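Local coordinates for protein transcriptional regulator, MarR family (Silicibacter pomeroyi DSS-3, PDB 3BOQ) that probably binds DNA and regulates transcription as a dimeric winged-helix protein of the MarR family, at residues 39-50 with 115-126. Numbering follows the deposited sequence.
Sequences LLDETGLSLAKF and TFKQASEAHNRI
The rings of F50 and H123 form an offset stack, their planes 14° apart and their centroids 4.7 Å apart. CB of H123 lies over one face of the F50 ring in a CH-pi contact, while F50 CE2 rests on a face of the imidazole, displaced toward its rim. At the edge of the imidazole comes L47 CD1, and H123 ND1 donates, in the plane of its own ring, to N124 OD1 (2.9 Å), which with the stack helps hold the imidazole's rotation. F116 extends the aromatic cluster: its plane is nearly parallel to that of F50 but slid away, so the two meet chiefly through their CE1 atoms, 3.5 Å apart. With CG anti to the backbone N (chi1 175°), F50 sends its ring in among F116, A119, S120 and H123, a knob in a hole. A leucine here would lack the ring and would probably leave the imidazole face without its stacking partner and a gap beside F116 CE1. L39 is a second knob, its CD1 seated among A119, A122, H123 and I126. Beside the knobs, A119 CB meets T43 CG2 at 3.7 Å and also L45 CD2. At the solvent-facing border E42 and R125 form a salt bridge with nearly coplanar carboxylate and guanidinium; R125 NH1 lies 2.9 Å from E42 OE1, on its syn lone-pair side, and NH2 adds a weak bond to the same oxygen. The axes of helix segments 39-43 and 115-126 run at 139°, 10.1 Å apart at closest approach. With L39, E42, T43 and F50 all touching it, helix 110-130 packs across the junction of helices 12-43 and 47-58; I126 also touches L35, F116 reaches M53, A54 and A57, and W21 of the second subunit packs on L47 and H123.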
ATOM      1  N   LEU B  39     -14.300   3.068   6.762  1.00 65.92           N
ATOM      2  CA  LEU B  39     -14.090   2.639   8.140  1.00 65.89           C
ATOM      3  C   LEU B  39     -14.100   3.841   9.092  1.00 66.91           C
ATOM      4  O   LEU B  39     -14.611   3.750  10.227  1.00 66.99           O
ATOM      5  CB  LEU B  39     -12.765   1.868   8.253  1.00 65.45           C
ATOM      6  CG  LEU B  39     -12.572   0.911   9.426  1.00 65.26           C
ATOM      7  CD1 LEU B  39     -13.719  -0.145   9.541  1.00 60.61           C
ATOM      8  CD2 LEU B  39     -11.206   0.273   9.374  1.00 64.34           C
ATOM      9  N   LEU B  40     -13.550   4.958   8.612  1.00 67.43           N
ATOM     10  CA  LEU B  40     -13.531   6.215   9.361  1.00 68.84           C
ATOM     11  C   LEU B  40     -14.952   6.772   9.486  1.00 69.84           C
ATOM     12  O   LEU B  40     -15.409   7.073  10.603  1.00 70.59           O
ATOM     13  CB  LEU B  40     -12.558   7.252   8.759  1.00 68.09           C
ATOM     14  CG  LEU B  40     -11.170   7.411   9.419  1.00 69.18           C
ATOM     15  CD1 LEU B  40     -10.165   8.241   8.558  1.00 69.45           C
ATOM     16  CD2 LEU B  40     -11.257   8.021  10.815  1.00 66.20           C
ATOM     17  N   ASP B  41     -15.655   6.881   8.357  1.00 70.31           N
ATOM     18  CA  ASP B  41     -17.027   7.339   8.380  1.00 70.91           C
ATOM     19  C   ASP B  41     -17.865   6.474   9.334  1.00 70.83           C
ATOM     20  O   ASP B  41     -18.539   7.023  10.192  1.00 72.03           O
ATOM     21  CB  ASP B  41     -17.659   7.414   6.983  1.00 71.09           C
ATOM     22  CG  ASP B  41     -19.161   7.706   7.045  1.00 74.19           C
ATOM     23  OD1 ASP B  41     -19.573   8.886   7.251  1.00 76.57           O
ATOM     24  OD2 ASP B  41     -19.952   6.742   6.926  1.00 77.98           O
ATOM     25  N   GLU B  42     -17.808   5.151   9.223  1.00 69.81           N
ATOM     26  CA  GLU B  42     -18.658   4.290  10.065  1.00 69.33           C
ATOM     27  C   GLU B  42     -18.248   4.147  11.556  1.00 68.33           C
ATOM     28  O   GLU B  42     -19.075   3.868  12.388  1.00 68.17           O
ATOM     29  CB  GLU B  42     -18.852   2.920   9.397  1.00 69.35           C
ATOM     30  CG  GLU B  42     -19.253   3.094   7.928  1.00 72.13           C
ATOM     31  CD  GLU B  42     -19.873   1.860   7.273  1.00 77.20           C
ATOM     32  OE1 GLU B  42     -20.276   0.911   8.002  1.00 77.22           O
ATOM     33  OE2 GLU B  42     -19.967   1.862   6.008  1.00 78.02           O
ATOM     34  N   THR B  43     -16.988   4.400  11.889  1.00 67.17           N
ATOM     35  CA  THR B  43     -16.401   3.941  13.143  1.00 66.15           C
ATOM     36  C   THR B  43     -15.460   5.009  13.762  1.00 64.77           C
ATOM     37  O   THR B  43     -15.125   4.944  14.946  1.00 64.00           O
ATOM     38  CB  THR B  43     -15.564   2.642  12.833  1.00 67.15           C
ATOM     39  OG1 THR B  43     -16.446   1.560  12.507  1.00 67.85           O
ATOM     40  CG2 THR B  43     -14.688   2.216  13.977  1.00 68.56           C
ATOM     41  N   GLY B  44     -15.007   5.965  12.957  1.00 63.09           N
ATOM     42  CA  GLY B  44     -14.055   6.955  13.432  1.00 62.60           C
ATOM     43  C   GLY B  44     -12.655   6.397  13.636  1.00 62.76           C
ATOM     44  O   GLY B  44     -11.799   7.067  14.183  1.00 63.16           O
ATOM     45  N   LEU B  45     -12.445   5.156  13.197  1.00 62.98           N
ATOM     46  CA  LEU B  45     -11.153   4.481  13.145  1.00 62.37           C
ATOM     47  C   LEU B  45     -10.568   4.476  11.733  1.00 61.92           C
ATOM     48  O   LEU B  45     -11.279   4.243  10.736  1.00 61.51           O
ATOM     49  CB  LEU B  45     -11.303   3.037  13.569  1.00 62.61           C
ATOM     50  CG  LEU B  45     -10.831   2.638  14.953  1.00 64.69           C
ATOM     51  CD1 LEU B  45     -11.182   3.677  15.976  1.00 64.24           C
ATOM     52  CD2 LEU B  45     -11.464   1.285  15.272  1.00 66.90           C
ATOM     53  N   SER B  46      -9.266   4.753  11.685  1.00 60.70           N
ATOM     54  CA  SER B  46      -8.422   4.636  10.504  1.00 59.53           C
ATOM     55  C   SER B  46      -8.131   3.193  10.250  1.00 58.71           C
ATOM     56  O   SER B  46      -8.153   2.383  11.179  1.00 58.65           O
ATOM     57  CB  SER B  46      -7.066   5.264  10.807  1.00 58.52           C
ATOM     58  OG  SER B  46      -7.011   6.495  10.178  1.00 61.06           O
ATOM     59  N   LEU B  47      -7.771   2.877   9.013  1.00 57.64           N
ATOM     60  CA  LEU B  47      -7.244   1.570   8.739  1.00 56.76           C
ATOM     61  C   LEU B  47      -5.958   1.322   9.540  1.00 57.12           C
ATOM     62  O   LEU B  47      -5.786   0.243  10.107  1.00 57.10           O
ATOM     63  CB  LEU B  47      -7.022   1.397   7.239  1.00 56.41           C
ATOM     64  CG  LEU B  47      -7.065  -0.022   6.696  1.00 55.63           C
ATOM     65  CD1 LEU B  47      -8.334  -0.739   7.174  1.00 55.71           C
ATOM     66  CD2 LEU B  47      -6.930  -0.020   5.138  1.00 56.12           C
ATOM     67  N   ALA B  48      -5.054   2.315   9.577  1.00 56.81           N
ATOM     68  CA  ALA B  48      -3.823   2.215  10.382  1.00 57.06           C
ATOM     69  C   ALA B  48      -4.145   1.882  11.868  1.00 57.96           C
ATOM     70  O   ALA B  48      -3.524   0.988  12.456  1.00 58.71           O
ATOM     71  CB  ALA B  48      -2.985   3.488  10.251  1.00 55.70           C
ATOM     72  N   LYS B  49      -5.139   2.571  12.437  1.00 58.33           N
ATOM     73  CA  LYS B  49      -5.610   2.341  13.804  1.00 59.30           C
ATOM     74  C   LYS B  49      -6.250   0.978  14.023  1.00 59.94           C
ATOM     75  O   LYS B  49      -5.925   0.264  14.989  1.00 60.63           O
ATOM     76  CB  LYS B  49      -6.620   3.416  14.182  1.00 58.94           C
ATOM     77  CG  LYS B  49      -5.997   4.778  14.480  1.00 58.93           C
ATOM     78  CD  LYS B  49      -6.948   5.651  15.252  1.00 57.80           C
ATOM     79  CE  LYS B  49      -6.361   6.998  15.403  1.00 58.56           C
ATOM     80  NZ  LYS B  49      -7.369   7.934  15.948  1.00 59.55           N
ATOM     81  N   PHE B  50      -7.186   0.637  13.139  1.00 60.61           N
ATOM     82  CA  PHE B  50      -7.826  -0.670  13.136  1.00 60.38           C
ATOM     83  C   PHE B  50      -6.749  -1.749  13.077  1.00 61.04           C
ATOM     84  O   PHE B  50      -6.774  -2.696  13.870  1.00 60.93           O
ATOM     85  CB  PHE B  50      -8.804  -0.805  11.953  1.00 60.12           C
ATOM     86  CG  PHE B  50      -9.403  -2.177  11.840  1.00 60.51           C
ATOM     87  CD1 PHE B  50     -10.463  -2.554  12.664  1.00 61.11           C
ATOM     88  CD2 PHE B  50      -8.848  -3.125  10.978  1.00 61.33           C
ATOM     89  CE1 PHE B  50     -10.995  -3.841  12.618  1.00 60.86           C
ATOM     90  CE2 PHE B  50      -9.376  -4.423  10.906  1.00 63.54           C
ATOM     91  CZ  PHE B  50     -10.462  -4.781  11.728  1.00 61.43           C
ATOM     92  N   THR B 115     -15.154  -1.630  20.642  1.00 67.59           N
ATOM     93  CA  THR B 115     -15.047  -0.851  19.404  1.00 67.97           C
ATOM     94  C   THR B 115     -14.397  -1.729  18.313  1.00 68.54           C
ATOM     95  O   THR B 115     -14.841  -1.733  17.167  1.00 68.97           O
ATOM     96  CB  THR B 115     -14.254   0.502  19.615  1.00 67.74           C
ATOM     97  OG1 THR B 115     -15.013   1.397  20.442  1.00 67.64           O
ATOM     98  CG2 THR B 115     -13.979   1.223  18.291  1.00 67.21           C
ATOM     99  N   PHE B 116     -13.376  -2.496  18.687  1.00 68.52           N
ATOM    100  CA  PHE B 116     -12.680  -3.342  17.750  1.00 68.46           C
ATOM    101  C   PHE B 116     -13.596  -4.371  17.071  1.00 69.25           C
ATOM    102  O   PHE B 116     -13.536  -4.556  15.851  1.00 68.51           O
ATOM    103  CB  PHE B 116     -11.488  -4.065  18.401  1.00 68.33           C
ATOM    104  CG  PHE B 116     -10.816  -4.994  17.450  1.00 69.71           C
ATOM    105  CD1 PHE B 116     -10.039  -4.477  16.398  1.00 68.07           C
ATOM    106  CD2 PHE B 116     -11.068  -6.366  17.503  1.00 68.39           C
ATOM    107  CE1 PHE B 116      -9.485  -5.317  15.454  1.00 69.25           C
ATOM    108  CE2 PHE B 116     -10.501  -7.235  16.561  1.00 68.76           C
ATOM    109  CZ  PHE B 116      -9.710  -6.715  15.532  1.00 68.87           C
ATOM    110  N   LYS B 117     -14.429  -5.046  17.863  1.00 70.02           N
ATOM    111  CA  LYS B 117     -15.359  -6.033  17.337  1.00 71.46           C
ATOM    112  C   LYS B 117     -16.402  -5.402  16.397  1.00 71.91           C
ATOM    113  O   LYS B 117     -16.639  -5.937  15.307  1.00 72.22           O
ATOM    114  CB  LYS B 117     -16.001  -6.852  18.464  1.00 71.56           C
ATOM    115  CG  LYS B 117     -14.952  -7.588  19.302  1.00 72.76           C
ATOM    116  CD  LYS B 117     -15.538  -8.458  20.425  1.00 73.25           C
ATOM    117  CE  LYS B 117     -14.418  -8.916  21.380  1.00 74.01           C
ATOM    118  NZ  LYS B 117     -14.888  -9.702  22.555  1.00 74.78           N
ATOM    119  N   GLN B 118     -16.999  -4.274  16.794  1.00 71.84           N
ATOM    120  CA  GLN B 118     -17.896  -3.540  15.894  1.00 72.40           C
ATOM    121  C   GLN B 118     -17.147  -3.118  14.633  1.00 72.50           C
ATOM    122  O   GLN B 118     -17.706  -3.188  13.541  1.00 73.26           O
ATOM    123  CB  GLN B 118     -18.514  -2.288  16.557  1.00 72.47           C
ATOM    124  CG  GLN B 118     -19.313  -2.494  17.858  1.00 73.02           C
ATOM    125  CD  GLN B 118     -19.721  -1.153  18.513  1.00 73.94           C
ATOM    126  OE1 GLN B 118     -18.880  -0.321  18.870  1.00 75.71           O
ATOM    127  NE2 GLN B 118     -21.021  -0.949  18.665  1.00 76.53           N
ATOM    128  N   ALA B 119     -15.889  -2.683  14.773  1.00 71.83           N
ATOM    129  CA  ALA B 119     -15.110  -2.175  13.638  1.00 71.54           C
ATOM    130  C   ALA B 119     -14.660  -3.302  12.701  1.00 71.98           C
ATOM    131  O   ALA B 119     -14.504  -3.115  11.477  1.00 71.40           O
ATOM    132  CB  ALA B 119     -13.910  -1.378  14.129  1.00 70.91           C
ATOM    133  N   SER B 120     -14.434  -4.463  13.311  1.00 72.01           N
ATOM    134  CA  SER B 120     -14.072  -5.687  12.620  1.00 71.64           C
ATOM    135  C   SER B 120     -15.225  -6.150  11.724  1.00 71.59           C
ATOM    136  O   SER B 120     -15.004  -6.570  10.598  1.00 72.29           O
ATOM    137  CB  SER B 120     -13.731  -6.749  13.659  1.00 71.31           C
ATOM    138  OG  SER B 120     -13.081  -7.831  13.058  1.00 72.64           O
ATOM    139  N   GLU B 121     -16.450  -6.052  12.227  1.00 71.07           N
ATOM    140  CA  GLU B 121     -17.652  -6.367  11.468  1.00 71.25           C
ATOM    141  C   GLU B 121     -17.747  -5.422  10.264  1.00 70.22           C
ATOM    142  O   GLU B 121     -17.941  -5.871   9.117  1.00 70.42           O
ATOM    143  CB  GLU B 121     -18.882  -6.221  12.379  1.00 70.79           C
ATOM    144  CG  GLU B 121     -20.065  -7.116  12.076  1.00 72.38           C
ATOM    145  CD  GLU B 121     -21.039  -7.278  13.295  1.00 73.84           C
ATOM    146  OE1 GLU B 121     -20.977  -6.477  14.287  1.00 75.07           O
ATOM    147  OE2 GLU B 121     -21.886  -8.215  13.251  1.00 76.66           O
ATOM    148  N   ALA B 122     -17.596  -4.125  10.541  1.00 69.12           N
ATOM    149  CA  ALA B 122     -17.655  -3.044   9.541  1.00 68.42           C
ATOM    150  C   ALA B 122     -16.601  -3.188   8.445  1.00 67.89           C
ATOM    151  O   ALA B 122     -16.893  -2.989   7.271  1.00 67.83           O
ATOM    152  CB  ALA B 122     -17.517  -1.676  10.223  1.00 67.49           C
ATOM    153  N   HIS B 123     -15.386  -3.524   8.861  1.00 67.42           N
ATOM    154  CA  HIS B 123     -14.224  -3.687   7.985  1.00 67.49           C
ATOM    155  C   HIS B 123     -14.450  -4.804   6.931  1.00 67.76           C
ATOM    156  O   HIS B 123     -14.162  -4.603   5.745  1.00 67.34           O
ATOM    157  CB  HIS B 123     -13.001  -4.029   8.849  1.00 66.48           C
ATOM    158  CG  HIS B 123     -11.802  -4.449   8.068  1.00 66.31           C
ATOM    159  ND1 HIS B 123     -11.650  -5.725   7.573  1.00 67.57           N
ATOM    160  CD2 HIS B 123     -10.683  -3.773   7.718  1.00 62.27           C
ATOM    161  CE1 HIS B 123     -10.494  -5.812   6.941  1.00 65.13           C
ATOM    162  NE2 HIS B 123      -9.891  -4.640   7.014  1.00 63.59           N
ATOM    163  N   ASN B 124     -14.928  -5.967   7.396  1.00 66.73           N
ATOM    164  CA  ASN B 124     -15.200  -7.111   6.551  1.00 66.54           C
ATOM    165  C   ASN B 124     -16.426  -6.920   5.667  1.00 67.08           C
ATOM    166  O   ASN B 124     -16.475  -7.451   4.558  1.00 68.73           O
ATOM    167  CB  ASN B 124     -15.361  -8.384   7.397  1.00 66.77           C
ATOM    168  CG  ASN B 124     -14.067  -8.774   8.132  1.00 66.59           C
ATOM    169  OD1 ASN B 124     -12.994  -8.248   7.849  1.00 68.64           O
ATOM    170  ND2 ASN B 124     -14.176  -9.690   9.072  1.00 61.67           N
ATOM    171  N   ARG B 125     -17.434  -6.194   6.149  1.00 66.42           N
ATOM    172  CA  ARG B 125     -18.518  -5.765   5.282  1.00 65.30           C
ATOM    173  C   ARG B 125     -18.013  -4.780   4.179  1.00 64.70           C
ATOM    174  O   ARG B 125     -18.345  -4.938   3.011  1.00 64.11           O
ATOM    175  CB  ARG B 125     -19.699  -5.177   6.102  1.00 65.20           C
ATOM    176  CG  ARG B 125     -20.838  -4.664   5.206  1.00 65.37           C
ATOM    177  CD  ARG B 125     -22.076  -4.127   5.930  1.00 65.32           C
ATOM    178  NE  ARG B 125     -21.802  -3.685   7.289  1.00 68.71           N
ATOM    179  CZ  ARG B 125     -21.239  -2.520   7.622  1.00 70.62           C
ATOM    180  NH1 ARG B 125     -20.867  -1.649   6.684  1.00 69.69           N
ATOM    181  NH2 ARG B 125     -21.031  -2.236   8.902  1.00 68.37           N
ATOM    182  N   ILE B 126     -17.211  -3.780   4.548  1.00 63.63           N
ATOM    183  CA  ILE B 126     -16.762  -2.778   3.564  1.00 62.92           C
ATOM    184  C   ILE B 126     -15.915  -3.440   2.473  1.00 63.05           C
ATOM    185  O   ILE B 126     -16.115  -3.191   1.269  1.00 62.98           O
ATOM    186  CB  ILE B 126     -16.019  -1.568   4.232  1.00 63.02           C
ATOM    187  CG1 ILE B 126     -16.986  -0.740   5.104  1.00 61.58           C
ATOM    188  CG2 ILE B 126     -15.427  -0.642   3.193  1.00 61.72           C
ATOM    189  CD1 ILE B 126     -16.306  -0.105   6.314  1.00 58.21           C
TER